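Local coordinates for protein oligogalacturonate lyase (Vibrio parahaemolyticus RIMD 2210633, PDB 3C5M) that probably cleaves short oligogalacturonides by a lyase reaction on a seven-bladed beta-propeller that binds manganese, at residues D16-V21 against L335-T340. Numbering follows the deposited sequence.
Sequences DSDTQV and LCKHST
Asp16 and Lys337 carry the polar half of this contact, meeting with their side chains at about a right angle. Asp16 OD1 and OD2 each lie 3.4 Å from Lys337 NZ, OD1 as a salt bridge and OD2 as a weak hydrogen bond within it. OD2 also takes a weak, bent bond from the backbone, with Lys337 N 2.8 Å from Asp16 OD2. The long lysine chain suits this place because, bent at chi3 (63°) and chi4, it can bring its ammonium back to the acid that its own N-H touches. Asp18 OD2 adds a second negative charge nearby, 4.1 Å from Lys337 NZ and beyond salt-bridge range.

Two residues earlier on that strand, Leu335 O accepts from Thr19 OG1 at 2.8 Å. A chi1 of 59° places OG1 to meet this carbonyl, which a hydroxyl suits as donor. Branched Val21 supplies the apolar half, its CG1 packing against Leu335 CD2 at 3.5 Å.

Asp16 is positioned by its own loop: OD1 accepts from Asp18 N (2.8 Å) and Thr19 N, which approach from opposite faces of the carboxylate plane, forming an Asx turn and motif. Aspartate's single methylene keeps OD1 close enough to its own backbone for this, while the backbone bonds Asp16 N to Val21 O and Gln20 N to Asp16 O close the hairpin between strands 12-15 and 22-25. Leu335 also touches Val365 and Ala380.

The hairpin turn of one propeller blade thus docks on the outermost strand of the neighbouring blade. Its buried carboxylate is met by two backbone N-H groups at OD1, and more weakly by Lys337 N and its ammonium, which would be expected to favour the ionised form.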
loop_
_atom_site.group_PDB
_atom_site.type_symbol
_atom_site.label_atom_id
_atom_site.label_comp_id
_atom_site.label_asym_id
_atom_site.label_seq_id
_atom_site.Cartn_x
_atom_site.Cartn_y
_atom_site.Cartn_z
ATOM N N ASP A 16 -10.945 -4.464 23.052
ATOM C CA ASP A 16 -11.465 -3.155 22.695
ATOM C C ASP A 16 -12.695 -2.862 23.545
ATOM O O ASP A 16 -13.611 -3.688 23.636
ATOM C CB ASP A 16 -11.823 -3.120 21.212
ATOM C CG ASP A 16 -12.171 -1.735 20.738
ATOM O OD1 ASP A 16 -13.301 -1.286 21.004
ATOM O OD2 ASP A 16 -11.302 -1.091 20.112
ATOM N N SER A 17 -12.706 -1.686 24.168
ATOM C CA SER A 17 -13.807 -1.275 25.037
ATOM C C SER A 17 -15.181 -1.120 24.375
ATOM O O SER A 17 -16.201 -1.160 25.066
ATOM C CB SER A 17 -13.445 0.030 25.746
ATOM O OG SER A 17 -13.182 1.043 24.804
ATOM N N ASP A 18 -15.214 -0.955 23.051
ATOM C CA ASP A 18 -16.480 -0.780 22.338
ATOM C C ASP A 18 -16.980 -1.992 21.556
ATOM O O ASP A 18 -18.183 -2.120 21.326
ATOM C CB ASP A 18 -16.404 0.419 21.377
ATOM C CG ASP A 18 -16.236 1.760 22.100
ATOM O OD1 ASP A 18 -16.427 2.817 21.451
ATOM O OD2 ASP A 18 -15.908 1.760 23.312
ATOM N N THR A 19 -16.078 -2.883 21.154
ATOM C CA THR A 19 -16.480 -4.046 20.368
ATOM C C THR A 19 -16.135 -5.375 21.013
ATOM O O THR A 19 -16.564 -6.435 20.542
ATOM C CB THR A 19 -15.820 -4.010 18.991
ATOM O OG1 THR A 19 -14.399 -4.001 19.161
ATOM C CG2 THR A 19 -16.241 -2.768 18.223
ATOM N N GLN A 20 -15.354 -5.305 22.089
ATOM C CA GLN A 20 -14.910 -6.488 22.829
ATOM C C GLN A 20 -13.933 -7.324 22.008
ATOM O O GLN A 20 -13.424 -8.343 22.482
ATOM C CB GLN A 20 -16.108 -7.358 23.246
ATOM C CG GLN A 20 -16.776 -6.957 24.562
ATOM C CD GLN A 20 -17.164 -5.487 24.610
ATOM O OE1 GLN A 20 -16.653 -4.726 25.442
ATOM N NE2 GLN A 20 -18.063 -5.076 23.714
ATOM N N VAL A 21 -13.661 -6.893 20.780
ATOM C CA VAL A 21 -12.748 -7.629 19.916
ATOM C C VAL A 21 -11.324 -7.611 20.466
ATOM O O VAL A 21 -10.870 -6.602 21.010
ATOM C CB VAL A 21 -12.758 -7.053 18.492
ATOM C CG1 VAL A 21 -11.709 -7.746 17.654
ATOM C CG2 VAL A 21 -14.129 -7.230 17.875
ATOM N N LEU A 335 -14.921 -3.239 13.495
ATOM C CA LEU A 335 -14.130 -4.362 14.023
ATOM C C LEU A 335 -13.658 -4.018 15.423
ATOM O O LEU A 335 -14.075 -4.611 16.414
ATOM C CB LEU A 335 -12.895 -4.636 13.148
ATOM C CG LEU A 335 -12.344 -6.070 13.071
ATOM C CD1 LEU A 335 -10.896 -6.038 12.595
ATOM C CD2 LEU A 335 -12.445 -6.750 14.418
ATOM N N CYS A 336 -12.757 -3.056 15.490
ATOM C CA CYS A 336 -12.232 -2.620 16.759
ATOM C C CYS A 336 -11.922 -1.170 16.536
ATOM O O CYS A 336 -12.418 -0.560 15.587
ATOM C CB CYS A 336 -10.963 -3.390 17.138
ATOM S SG CYS A 336 -9.534 -3.028 16.104
ATOM N N LYS A 337 -11.081 -0.622 17.392
ATOM C CA LYS A 337 -10.747 0.779 17.295
ATOM C C LYS A 337 -9.242 0.954 17.128
ATOM O O LYS A 337 -8.471 0.299 17.814
ATOM C CB LYS A 337 -11.270 1.466 18.562
ATOM C CG LYS A 337 -11.323 2.967 18.515
ATOM C CD LYS A 337 -12.279 3.545 19.566
ATOM C CE LYS A 337 -11.857 3.240 21.008
ATOM N NZ LYS A 337 -12.256 1.870 21.448
ATOM N N HIS A 338 -8.829 1.810 16.195
ATOM C CA HIS A 338 -7.406 2.065 15.975
ATOM C C HIS A 338 -6.978 3.350 16.671
ATOM O O HIS A 338 -5.824 3.493 17.057
ATOM C CB HIS A 338 -7.068 2.123 14.465
ATOM C CG HIS A 338 -7.694 3.270 13.728
ATOM N ND1 HIS A 338 -7.331 4.586 13.940
ATOM C CD2 HIS A 338 -8.650 3.296 12.768
ATOM C CE1 HIS A 338 -8.039 5.370 13.142
ATOM N NE2 HIS A 338 -8.846 4.612 12.420
ATOM N N SER A 339 -7.917 4.279 16.834
ATOM C CA SER A 339 -7.657 5.555 17.510
ATOM C C SER A 339 -6.286 6.126 17.201
ATOM O O SER A 339 -5.446 6.253 18.090
ATOM C CB SER A 339 -7.782 5.392 19.033
ATOM O OG SER A 339 -9.102 5.043 19.418
ATOM N N THR A 340 -6.057 6.485 15.948
ATOM C CA THR A 340 -4.767 7.034 15.585
ATOM C C THR A 340 -4.859 8.549 15.433
ATOM O O THR A 340 -5.890 9.078 15.023
ATOM C CB THR A 340 -4.251 6.413 14.263
ATOM O OG1 THR A 340 -2.893 6.813 14.038
ATOM C CG2 THR A 340 -5.103 6.873 13.084
#